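Local coordinates for light harvesting complex 1 Protein W (Rhodopseudomonas palustris, PDB 6Z5S) that probably sits as a transmembrane subunit at the light-harvesting 1 ring round the reaction centre, interrupting it so that quinones can exchange, at residues V6-A9 and I10-V13; E28-L31 and Y32-A35; A51-V54 and L55-G59; T68-L71 and R72-A75. All blocks are in the same frame, centred on the assembly; numbering follows the deposited sequence.

Contact 1 of 4, residues V6-A9 and I10-V13; sequences VLTA and IAFV
V13 N donates to A9 O over 3.1 Å with an N-H...O angle of 170°, the first full i to i+4 bond of helix 10-24, and just upstream the chain folds through an inverse gamma turn centred on T8, closed by A9 N to L7 O. The carbonyl of A9 therefore points down the new helix, and the methyls of V13 gather beside the same oxygen: V13 CG2 lies 3.2 Å from A9 O and CG1 a little farther.

The clearest side-chain meeting joins L7 and I10, which lie side by side and point the same way, with L7 CD2 against I10 CD1 at 3.7 Å. For L7 this depends on chi1 near -174°, which swings CG away from the backbone N and puts it beside the carbonyl carbon, on the side where I10 comes up. One residue further along, T8 CG2 faces A11 CB at 4.2 Å. The F12 ring receives A9 CA at its edge, close to the ring plane.

T8 OG1 is tied backwards, to the carbonyl oxygen of L4. T8 and I10 both lean on L55 of helix 37-57, T8 and A11 touch T48, and F12 meets V84 of helix 67-89.

This is a helix start in a membrane protein where three polar groups find their partners in nearby main chain: the turn uses the N-H of A9, the A9 carbonyl enters the helix bonding, and the threonine hydroxyl is satisfied by a backbone oxygen, probably leaving largely hydrocarbon to face the neighbouring helices.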
# COMPACT_ATOMS: atom_id res chain seq x y z
N VAL A 6 22.08 -47.52 6.05
CA VAL A 6 22.63 -47.43 4.70
C VAL A 6 22.65 -48.79 4.02
O VAL A 6 22.67 -48.87 2.79
CB VAL A 6 24.04 -46.80 4.72
CG1 VAL A 6 25.05 -47.79 5.24
CG2 VAL A 6 24.42 -46.31 3.33
N LEU A 7 22.63 -49.87 4.80
CA LEU A 7 22.56 -51.19 4.21
C LEU A 7 21.20 -51.45 3.59
O LEU A 7 21.11 -52.14 2.57
CB LEU A 7 22.86 -52.25 5.25
CG LEU A 7 22.98 -53.70 4.78
CD1 LEU A 7 23.99 -54.39 5.66
CD2 LEU A 7 21.65 -54.43 4.86
N THR A 8 20.13 -50.91 4.17
CA THR A 8 18.80 -51.17 3.65
C THR A 8 18.60 -50.33 2.39
O THR A 8 17.76 -49.43 2.34
CB THR A 8 17.73 -50.88 4.71
OG1 THR A 8 17.99 -51.68 5.87
CG2 THR A 8 16.36 -51.28 4.21
N ALA A 9 19.44 -50.59 1.39
CA ALA A 9 19.19 -50.23 0.01
C ALA A 9 18.58 -51.38 -0.76
O ALA A 9 18.29 -51.24 -1.95
CB ALA A 9 20.47 -49.76 -0.67
N ILE A 10 18.42 -52.54 -0.10
CA ILE A 10 17.55 -53.58 -0.63
C ILE A 10 16.19 -53.00 -0.97
O ILE A 10 15.58 -53.34 -1.99
CB ILE A 10 17.43 -54.74 0.38
CG1 ILE A 10 18.79 -55.36 0.67
CG2 ILE A 10 16.45 -55.78 -0.11
CD1 ILE A 10 19.46 -54.82 1.90
N ALA A 11 15.70 -52.10 -0.12
CA ALA A 11 14.42 -51.46 -0.36
C ALA A 11 14.42 -50.71 -1.68
O ALA A 11 13.51 -50.88 -2.50
CB ALA A 11 14.09 -50.51 0.79
N PHE A 12 15.43 -49.88 -1.92
CA PHE A 12 15.44 -49.06 -3.12
C PHE A 12 15.56 -49.90 -4.38
O PHE A 12 14.84 -49.66 -5.36
CB PHE A 12 16.57 -48.03 -3.04
CG PHE A 12 16.28 -46.89 -2.12
CD1 PHE A 12 15.44 -45.87 -2.51
CD2 PHE A 12 16.84 -46.84 -0.86
CE1 PHE A 12 15.17 -44.82 -1.67
CE2 PHE A 12 16.57 -45.79 -0.01
CZ PHE A 12 15.73 -44.78 -0.42
N VAL A 13 16.44 -50.90 -4.38
CA VAL A 13 16.62 -51.70 -5.59
C VAL A 13 15.41 -52.58 -5.84
O VAL A 13 14.98 -52.76 -6.98
CB VAL A 13 17.92 -52.52 -5.51
CG1 VAL A 13 19.12 -51.60 -5.47
CG2 VAL A 13 17.92 -53.42 -4.29

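Contact 2 of 4, residues E28-L31 and Y32-A35; sequences EGKL and YCQA. With CRT (spirilloxanthin), chain B.
K30 and Y32 meet at the polar ends of two slanting side chains, on a type I beta turn, L31 to Q34, in the loop that joins helix 10-24 to helix 37-57. The turn has Y32 and C33 at its corners and is closed by a weak bond from Q34 N to L31 O, with an N-H...O angle of only 141°. K30, just before it, adopts a left-handed backbone conformation.

K30 bends at both chi2 and chi3, which curls the chain back over the turn until NZ reaches the ring edge of Y32, near the ring plane, and donates to Y32 OH at 2.7 Å. On the way, K30 CD rests against C33 CB at 3.6 Å. C33 CB in turn lies over the centre of one face of the tyrosine ring, 4.0 Å above its plane, so the ring is touched at its edge by the lysine and on a face by the cysteine. Beyond the loop Y32 packs on F92 and R93, close to the modelled C-terminus.

L31 and Q34 are set at about a right angle. Q34 runs extended past CG (chi2 176°), which carries its amide across L31 and leaves Q34 OE1 3.2 Å from L31 CB. Both residues belong to the spirilloxanthin pocket, together with E28 and A35. E28 OE2 comes to 3.2 Å from O1, the methoxy oxygen at one end of the carotenoid. Further along the polyene, the methyl CB of A35 sits 3.5 Å from the branch methyl C13 of spirilloxanthin.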
# COMPACT_ATOMS: atom_id res chain seq x y z
N GLU A 28 -2.51 -51.32 -20.83
CA GLU A 28 -2.99 -50.32 -21.78
C GLU A 28 -2.44 -48.95 -21.42
O GLU A 28 -1.70 -48.78 -20.45
CB GLU A 28 -4.52 -50.30 -21.82
CG GLU A 28 -5.18 -49.73 -20.57
CD GLU A 28 -5.39 -50.76 -19.48
OE1 GLU A 28 -4.60 -51.71 -19.40
OE2 GLU A 28 -6.35 -50.63 -18.69
N GLY A 29 -2.80 -47.96 -22.23
CA GLY A 29 -2.52 -46.59 -21.91
C GLY A 29 -3.47 -46.05 -20.87
O GLY A 29 -4.51 -46.64 -20.57
N LYS A 30 -3.10 -44.92 -20.29
CA LYS A 30 -3.85 -44.27 -19.22
C LYS A 30 -3.98 -45.15 -17.99
O LYS A 30 -4.72 -44.82 -17.05
CB LYS A 30 -5.23 -43.80 -19.72
CG LYS A 30 -5.96 -42.86 -18.78
CD LYS A 30 -5.05 -41.78 -18.24
CE LYS A 30 -4.75 -40.72 -19.27
NZ LYS A 30 -4.02 -39.58 -18.66
N LEU A 31 -3.28 -46.28 -17.95
CA LEU A 31 -3.15 -47.05 -16.73
C LEU A 31 -1.96 -46.59 -15.90
O LEU A 31 -1.78 -47.07 -14.77
CB LEU A 31 -3.07 -48.55 -17.05
CG LEU A 31 -3.27 -49.57 -15.93
CD1 LEU A 31 -4.03 -50.77 -16.44
CD2 LEU A 31 -1.95 -50.04 -15.37
N TYR A 32 -1.16 -45.65 -16.40
CA TYR A 32 -0.22 -44.95 -15.54
C TYR A 32 -0.97 -44.15 -14.47
O TYR A 32 -0.61 -44.19 -13.29
CB TYR A 32 0.68 -44.03 -16.36
CG TYR A 32 0.09 -42.69 -16.70
CD1 TYR A 32 -0.87 -42.56 -17.70
CD2 TYR A 32 0.46 -41.55 -16.01
CE1 TYR A 32 -1.42 -41.33 -18.00
CE2 TYR A 32 -0.09 -40.32 -16.31
CZ TYR A 32 -1.03 -40.22 -17.31
OH TYR A 32 -1.58 -38.99 -17.61
N CYS A 33 -2.02 -43.43 -14.87
CA CYS A 33 -2.91 -42.71 -13.97
C CYS A 33 -3.69 -43.65 -13.08
O CYS A 33 -4.47 -43.19 -12.24
CB CYS A 33 -3.86 -41.84 -14.79
SG CYS A 33 -4.97 -40.76 -13.87
N GLN A 34 -3.48 -44.94 -13.23
CA GLN A 34 -4.22 -46.00 -12.57
C GLN A 34 -3.25 -46.77 -11.69
O GLN A 34 -2.13 -46.31 -11.43
CB GLN A 34 -4.94 -46.86 -13.62
CG GLN A 34 -5.89 -46.02 -14.48
CD GLN A 34 -6.56 -46.78 -15.60
OE1 GLN A 34 -6.04 -47.78 -16.09
NE2 GLN A 34 -7.73 -46.31 -16.01
N ALA A 35 -3.66 -47.94 -11.22
CA ALA A 35 -2.86 -48.62 -10.21
C ALA A 35 -1.59 -49.20 -10.81
O ALA A 35 -1.32 -50.40 -10.68
CB ALA A 35 -3.66 -49.73 -9.52
C1M CRT B . -8.73 -47.35 -19.76
O1 CRT B . -8.71 -48.57 -19.05
C1 CRT B . -9.94 -49.05 -18.47
C2 CRT B . -10.42 -47.98 -17.51
C3 CRT B . -10.94 -49.28 -19.59
C4 CRT B . -9.68 -50.36 -17.71
C5 CRT B . -8.78 -50.26 -16.52
C6 CRT B . -9.17 -50.44 -15.26
C7 CRT B . -8.38 -50.29 -14.10
C8 CRT B . -6.92 -50.20 -14.24
C9 CRT B . -8.94 -50.20 -12.82
C10 CRT B . -8.32 -50.01 -11.60
C11 CRT B . -9.00 -49.79 -10.42
C12 CRT B . -8.50 -49.68 -9.12
C13 CRT B . -7.06 -49.86 -8.90
C14 CRT B . -9.32 -49.42 -8.01
C15 CRT B . -8.99 -49.37 -6.67
C16 CRT B . -9.90 -49.11 -5.68
C17 CRT B . -9.73 -48.97 -4.30
C18 CRT B . -8.43 -49.33 -3.70
C19 CRT B . -10.74 -48.46 -3.48
C20 CRT B . -10.69 -48.08 -2.17
C21 CRT B . -11.65 -47.38 -1.45
C22 CRT B . -11.63 -46.91 -0.16
C23 CRT B . -12.53 -46.05 0.47
C24 CRT B . -13.75 -45.64 -0.25
C25 CRT B . -12.31 -45.56 1.76
C26 CRT B . -13.03 -44.63 2.48
C27 CRT B . -12.58 -44.19 3.71
C28 CRT B . -13.12 -43.25 4.58
C29 CRT B . -14.43 -42.65 4.28
C30 CRT B . -12.43 -42.87 5.74
C31 CRT B . -12.73 -41.94 6.70
C32 CRT B . -11.86 -41.80 7.75
C33 CRT B . -11.86 -40.93 8.83
C34 CRT B . -12.90 -39.88 8.91
C35 CRT B . -10.91 -41.03 9.85
C36 CRT B . -10.71 -40.23 10.89
C37 CRT B . -9.59 -40.41 11.85
C38 CRT B . -8.55 -39.29 11.88
C39 CRT B . -7.43 -39.63 12.86
C40 CRT B . -8.01 -39.04 10.48
O2 CRT B . -9.21 -38.09 12.31
C2M CRT B . -8.43 -36.92 12.46

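Contact 3 of 4, residues A51-V54 and L55-G59; sequences AAFV and LGKAG
L55 N still bonds A51 O in good helical fashion, 2.9 Å and 147°, whereas G56 N reaches A52 O with the same length but a weak angle of 116°, consistent with helix 37-57 nearing its end. V54 O and A58 N are then 3.7 Å apart, and A58 is where the backbone first leaves helical angles.

Among the side chains, L55 does most of the work. Its chi1 of 67° places CG between the backbone N and the carbonyl carbon, which folds the isobutyl group back along the helix over the A51 peptide: L55 CD2 is 3.2 Å from A51 O and 4.4 Å from A51 CB. Outward from there L55 meets L4 and T8 of the N-terminal loop and I60 just downstream. K57, whose CB points back at the preceding turn, lays its CG 3.5 Å from F53 O and 4.4 Å from F53 CE1, approaching the phenyl ring obliquely; the chain then bends at chi2 and chi4. K57 is exposed, and its side chain comes to about 4 Å, at nearest atoms, from a bound dodecyl maltoside.

A52 faces the other way, onto M70 and A74 of helix 67-89, and at G56 the backbone itself is met by the M70 side chain.

The chemistry divides the helix end by surface: small residues where two helices press together, leucine against the N-terminal loop, and lysine on the exposed side, near a bound detergent, consistent with the membrane boundary of a predicted transmembrane segment.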
# COMPACT_ATOMS: atom_id res chain seq x y z
N ALA A 51 11.84 -56.41 4.42
CA ALA A 51 13.29 -56.50 4.39
C ALA A 51 13.88 -56.21 5.76
O ALA A 51 14.77 -56.93 6.23
CB ALA A 51 13.86 -55.55 3.35
N ALA A 52 13.41 -55.15 6.42
CA ALA A 52 13.91 -54.85 7.76
C ALA A 52 13.56 -55.96 8.73
O ALA A 52 14.35 -56.28 9.62
CB ALA A 52 13.34 -53.51 8.23
N PHE A 53 12.39 -56.57 8.57
CA PHE A 53 12.03 -57.67 9.45
C PHE A 53 12.95 -58.86 9.26
O PHE A 53 13.32 -59.54 10.22
CB PHE A 53 10.58 -58.08 9.22
CG PHE A 53 10.30 -59.53 9.52
CD1 PHE A 53 10.27 -59.99 10.82
CD2 PHE A 53 10.06 -60.42 8.49
CE1 PHE A 53 10.02 -61.32 11.10
CE2 PHE A 53 9.80 -61.75 8.76
CZ PHE A 53 9.78 -62.20 10.07
N VAL A 54 13.34 -59.13 8.01
CA VAL A 54 14.18 -60.30 7.79
C VAL A 54 15.63 -60.03 8.18
O VAL A 54 16.33 -60.95 8.61
CB VAL A 54 14.06 -60.80 6.34
CG1 VAL A 54 14.85 -59.93 5.40
CG2 VAL A 54 14.50 -62.24 6.24
N LEU A 55 16.10 -58.79 8.06
CA LEU A 55 17.49 -58.50 8.34
C LEU A 55 17.70 -57.79 9.67
O LEU A 55 18.80 -57.31 9.94
CB LEU A 55 18.11 -57.68 7.20
CG LEU A 55 17.69 -56.25 6.89
CD1 LEU A 55 18.53 -55.24 7.63
CD2 LEU A 55 17.75 -55.98 5.40
N GLY A 56 16.67 -57.71 10.51
CA GLY A 56 16.87 -57.24 11.86
C GLY A 56 16.89 -58.38 12.85
O GLY A 56 17.57 -58.31 13.88
N LYS A 57 16.13 -59.43 12.56
CA LYS A 57 16.28 -60.67 13.31
C LYS A 57 17.67 -61.25 13.12
O LYS A 57 18.43 -61.42 14.08
CB LYS A 57 15.19 -61.67 12.91
CG LYS A 57 13.80 -61.18 13.28
CD LYS A 57 13.67 -61.10 14.80
CE LYS A 57 12.28 -60.67 15.23
NZ LYS A 57 12.03 -59.23 14.95
N ALA A 58 18.03 -61.54 11.88
CA ALA A 58 19.42 -61.85 11.55
C ALA A 58 20.22 -60.56 11.67
O ALA A 58 20.17 -59.71 10.78
CB ALA A 58 19.53 -62.45 10.16
N GLY A 59 20.93 -60.40 12.77
CA GLY A 59 21.67 -59.18 13.00
C GLY A 59 22.76 -58.94 11.98
O GLY A 59 23.70 -59.72 11.87

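Contact 4 of 4, residues T68-L71 and R72-A75; sequences TAML and RVAA. With BCL (bacteriochlorophyll a), chain C.
R72 folds back on the turn that precedes it, its guanidinium passing obliquely across T68. A bend at chi3 (54°) after an otherwise extended chain brings one face of the group over T68 O, 4.1 Å from the plane and toward the rim, while R72 NH2 lies 4.0 Å from A69 CA. NH1 meets the T68 methyl at similar range. On another side of the helix M70 and V73 pack obliquely, M70 CE on V73 CG1 at 3.8 Å; the bends at chi2 and chi3 of M70 bring that methyl round.

The third side is turned to bacteriochlorophyll a. A75 CB is 3.8 Å from OBB of the pigment's acetyl group, and A75 O is 3.6 Å from its methyl CBB. L71 CD2 adds a looser touch on ring methyl CMC at 4.0 Å.

Behind these groups stands the helix itself: R72 N to T68 O (2.9 Å, 171°), V73 N to A69 O and A74 N to M70 O are sound, and A75 N to L71 O is weak. M70 also packs on L4, L65 and A52, R72 lies against the backbone of a neighbouring protein chain, and L71 touches an aromatic side chain of another.

At residues 68-75 the helix thus meets the pigment through alkyl groups and the A75 carbonyl oxygen, while another protein chain supplies hydrogen bonds to the bacteriochlorophyll.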
# COMPACT_ATOMS: atom_id res chain seq x y z
N THR A 68 10.30 -52.06 17.79
CA THR A 68 10.37 -50.61 17.86
C THR A 68 11.65 -50.08 17.22
O THR A 68 11.61 -49.14 16.42
CB THR A 68 10.28 -50.15 19.32
OG1 THR A 68 9.21 -50.84 19.97
CG2 THR A 68 10.04 -48.66 19.39
N ALA A 69 12.79 -50.67 17.58
CA ALA A 69 14.05 -50.22 17.01
C ALA A 69 14.09 -50.47 15.51
O ALA A 69 14.58 -49.63 14.75
CB ALA A 69 15.21 -50.93 17.71
N MET A 70 13.55 -51.60 15.07
CA MET A 70 13.50 -51.87 13.64
C MET A 70 12.64 -50.85 12.92
O MET A 70 12.97 -50.42 11.81
CB MET A 70 12.99 -53.28 13.38
CG MET A 70 13.44 -53.85 12.06
SD MET A 70 15.23 -54.09 12.03
CE MET A 70 15.73 -52.83 10.86
N LEU A 71 11.52 -50.45 13.53
CA LEU A 71 10.65 -49.46 12.90
C LEU A 71 11.34 -48.11 12.81
O LEU A 71 11.32 -47.45 11.76
CB LEU A 71 9.35 -49.33 13.67
CG LEU A 71 8.37 -50.47 13.42
CD1 LEU A 71 7.05 -50.20 14.11
CD2 LEU A 71 8.18 -50.66 11.94
N ARG A 72 11.97 -47.68 13.90
CA ARG A 72 12.69 -46.42 13.88
C ARG A 72 13.79 -46.44 12.83
O ARG A 72 14.06 -45.42 12.18
CB ARG A 72 13.28 -46.13 15.26
CG ARG A 72 14.17 -44.91 15.30
CD ARG A 72 14.37 -44.40 16.72
NE ARG A 72 14.85 -45.45 17.62
CZ ARG A 72 14.09 -46.08 18.50
NH1 ARG A 72 12.80 -45.79 18.60
NH2 ARG A 72 14.61 -47.02 19.28
N VAL A 73 14.43 -47.59 12.64
CA VAL A 73 15.51 -47.68 11.67
C VAL A 73 14.97 -47.65 10.25
O VAL A 73 15.46 -46.91 9.39
CB VAL A 73 16.35 -48.95 11.93
CG1 VAL A 73 17.18 -49.29 10.71
CG2 VAL A 73 17.22 -48.76 13.15
N ALA A 74 13.95 -48.46 9.97
CA ALA A 74 13.43 -48.63 8.63
C ALA A 74 12.47 -47.54 8.20
O ALA A 74 11.97 -47.60 7.08
CB ALA A 74 12.73 -49.99 8.51
N ALA A 75 12.17 -46.58 9.07
CA ALA A 75 11.29 -45.48 8.68
C ALA A 75 11.80 -44.76 7.45
O ALA A 75 11.11 -44.68 6.43
CB ALA A 75 11.13 -44.51 9.85
MG BCL C . 2.25 -47.42 7.13
CHA BCL C . -0.69 -48.21 5.59
CHB BCL C . 3.26 -45.91 4.31
CHC BCL C . 4.99 -46.37 8.79
CHD BCL C . 0.89 -48.46 10.19
NA BCL C . 1.55 -47.27 5.26
C1A BCL C . 0.42 -47.65 4.80
C2A BCL C . 0.27 -47.46 3.33
C3A BCL C . 1.66 -47.07 2.92
C4A BCL C . 2.23 -46.73 4.24
CMA BCL C . 2.41 -48.23 2.31
CAA BCL C . -0.66 -46.30 3.03
CBA BCL C . -1.71 -46.71 2.00
CGA BCL C . -2.05 -45.52 1.15
O1A BCL C . -1.34 -44.54 1.15
O2A BCL C . -3.22 -45.52 0.30
NB BCL C . 3.88 -46.28 6.64
C1B BCL C . 4.18 -45.76 5.44
C2B BCL C . 5.44 -44.99 5.33
C3B BCL C . 5.95 -45.14 6.70
C4B BCL C . 4.93 -45.95 7.39
CMB BCL C . 5.98 -44.29 4.12
CAB BCL C . 7.20 -44.62 7.31
OBB BCL C . 7.71 -45.22 8.24
CBB BCL C . 7.80 -43.35 6.79
NC BCL C . 2.85 -47.42 9.03
C1C BCL C . 4.01 -46.91 9.49
C2C BCL C . 4.17 -46.98 10.96
C3C BCL C . 2.95 -47.74 11.36
C4C BCL C . 2.23 -47.86 10.07
CMC BCL C . 5.42 -47.78 11.30
CAC BCL C . 2.04 -46.96 12.30
CBC BCL C . 2.59 -46.92 13.71
ND BCL C . 0.50 -48.15 7.87
C1D BCL C . 0.02 -48.57 9.05
C2D BCL C . -1.39 -49.08 8.97
C3D BCL C . -1.62 -48.90 7.54
C4D BCL C . -0.52 -48.40 7.00
CMD BCL C . -2.44 -49.63 9.89
CAD BCL C . -2.64 -49.09 6.49
OBD BCL C . -3.82 -49.54 6.64
CBD BCL C . -2.07 -48.64 5.19
CGD BCL C . -2.12 -49.77 4.23
O1D BCL C . -1.63 -50.85 4.49
O2D BCL C . -2.80 -49.60 2.97
CED BCL C . -3.06 -50.73 2.15
C1 BCL C . -3.15 -44.83 -0.94
C2 BCL C . -3.50 -45.81 -2.03
C3 BCL C . -3.50 -45.47 -3.33
C4 BCL C . -3.86 -46.51 -4.34
C5 BCL C . -3.13 -44.07 -3.76
C6 BCL C . -1.62 -43.95 -3.94
C7 BCL C . -1.16 -42.50 -4.11
C8 BCL C . -1.73 -41.86 -5.37
C9 BCL C . -0.72 -41.89 -6.51
C10 BCL C . -2.20 -40.44 -5.05
C11 BCL C . -1.53 -39.35 -5.89
C12 BCL C . -0.66 -38.44 -5.03
C13 BCL C . -1.32 -37.09 -4.80
C14 BCL C . -0.73 -36.03 -5.72
C15 BCL C . -1.18 -36.68 -3.34
C16 BCL C . -2.31 -35.76 -2.90
C17 BCL C . -2.25 -35.44 -1.41
C18 BCL C . -3.04 -34.18 -1.09
C19 BCL C . -2.49 -33.49 0.15
C20 BCL C . -4.53 -34.48 -0.91

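Overall arrangement
Contacts 1, 3 and 4 cluster at one end of the three-helix bundle, and contact 2 lies at the other, with centres 27 to 35 Å from theirs. L55 joins contact 3 to contact 1, its CD1 lying 4.0 Å from T8 OG1. Contacts 3 and 4, with centres 11 Å apart, pack helix 37-57 against helix 67-89: M70 SD rests 3.6 Å from G56 CA, and A52 CB meets A74 CB at 3.6 Å. Contacts 1 and 4 approach to about 5 Å at nearest atoms without touching. Pigment is met at both ends, bacteriochlorophyll a at contact 4 and spirilloxanthin at contact 2, where A35 also comes within about 6 Å of a bacteriochlorophyll.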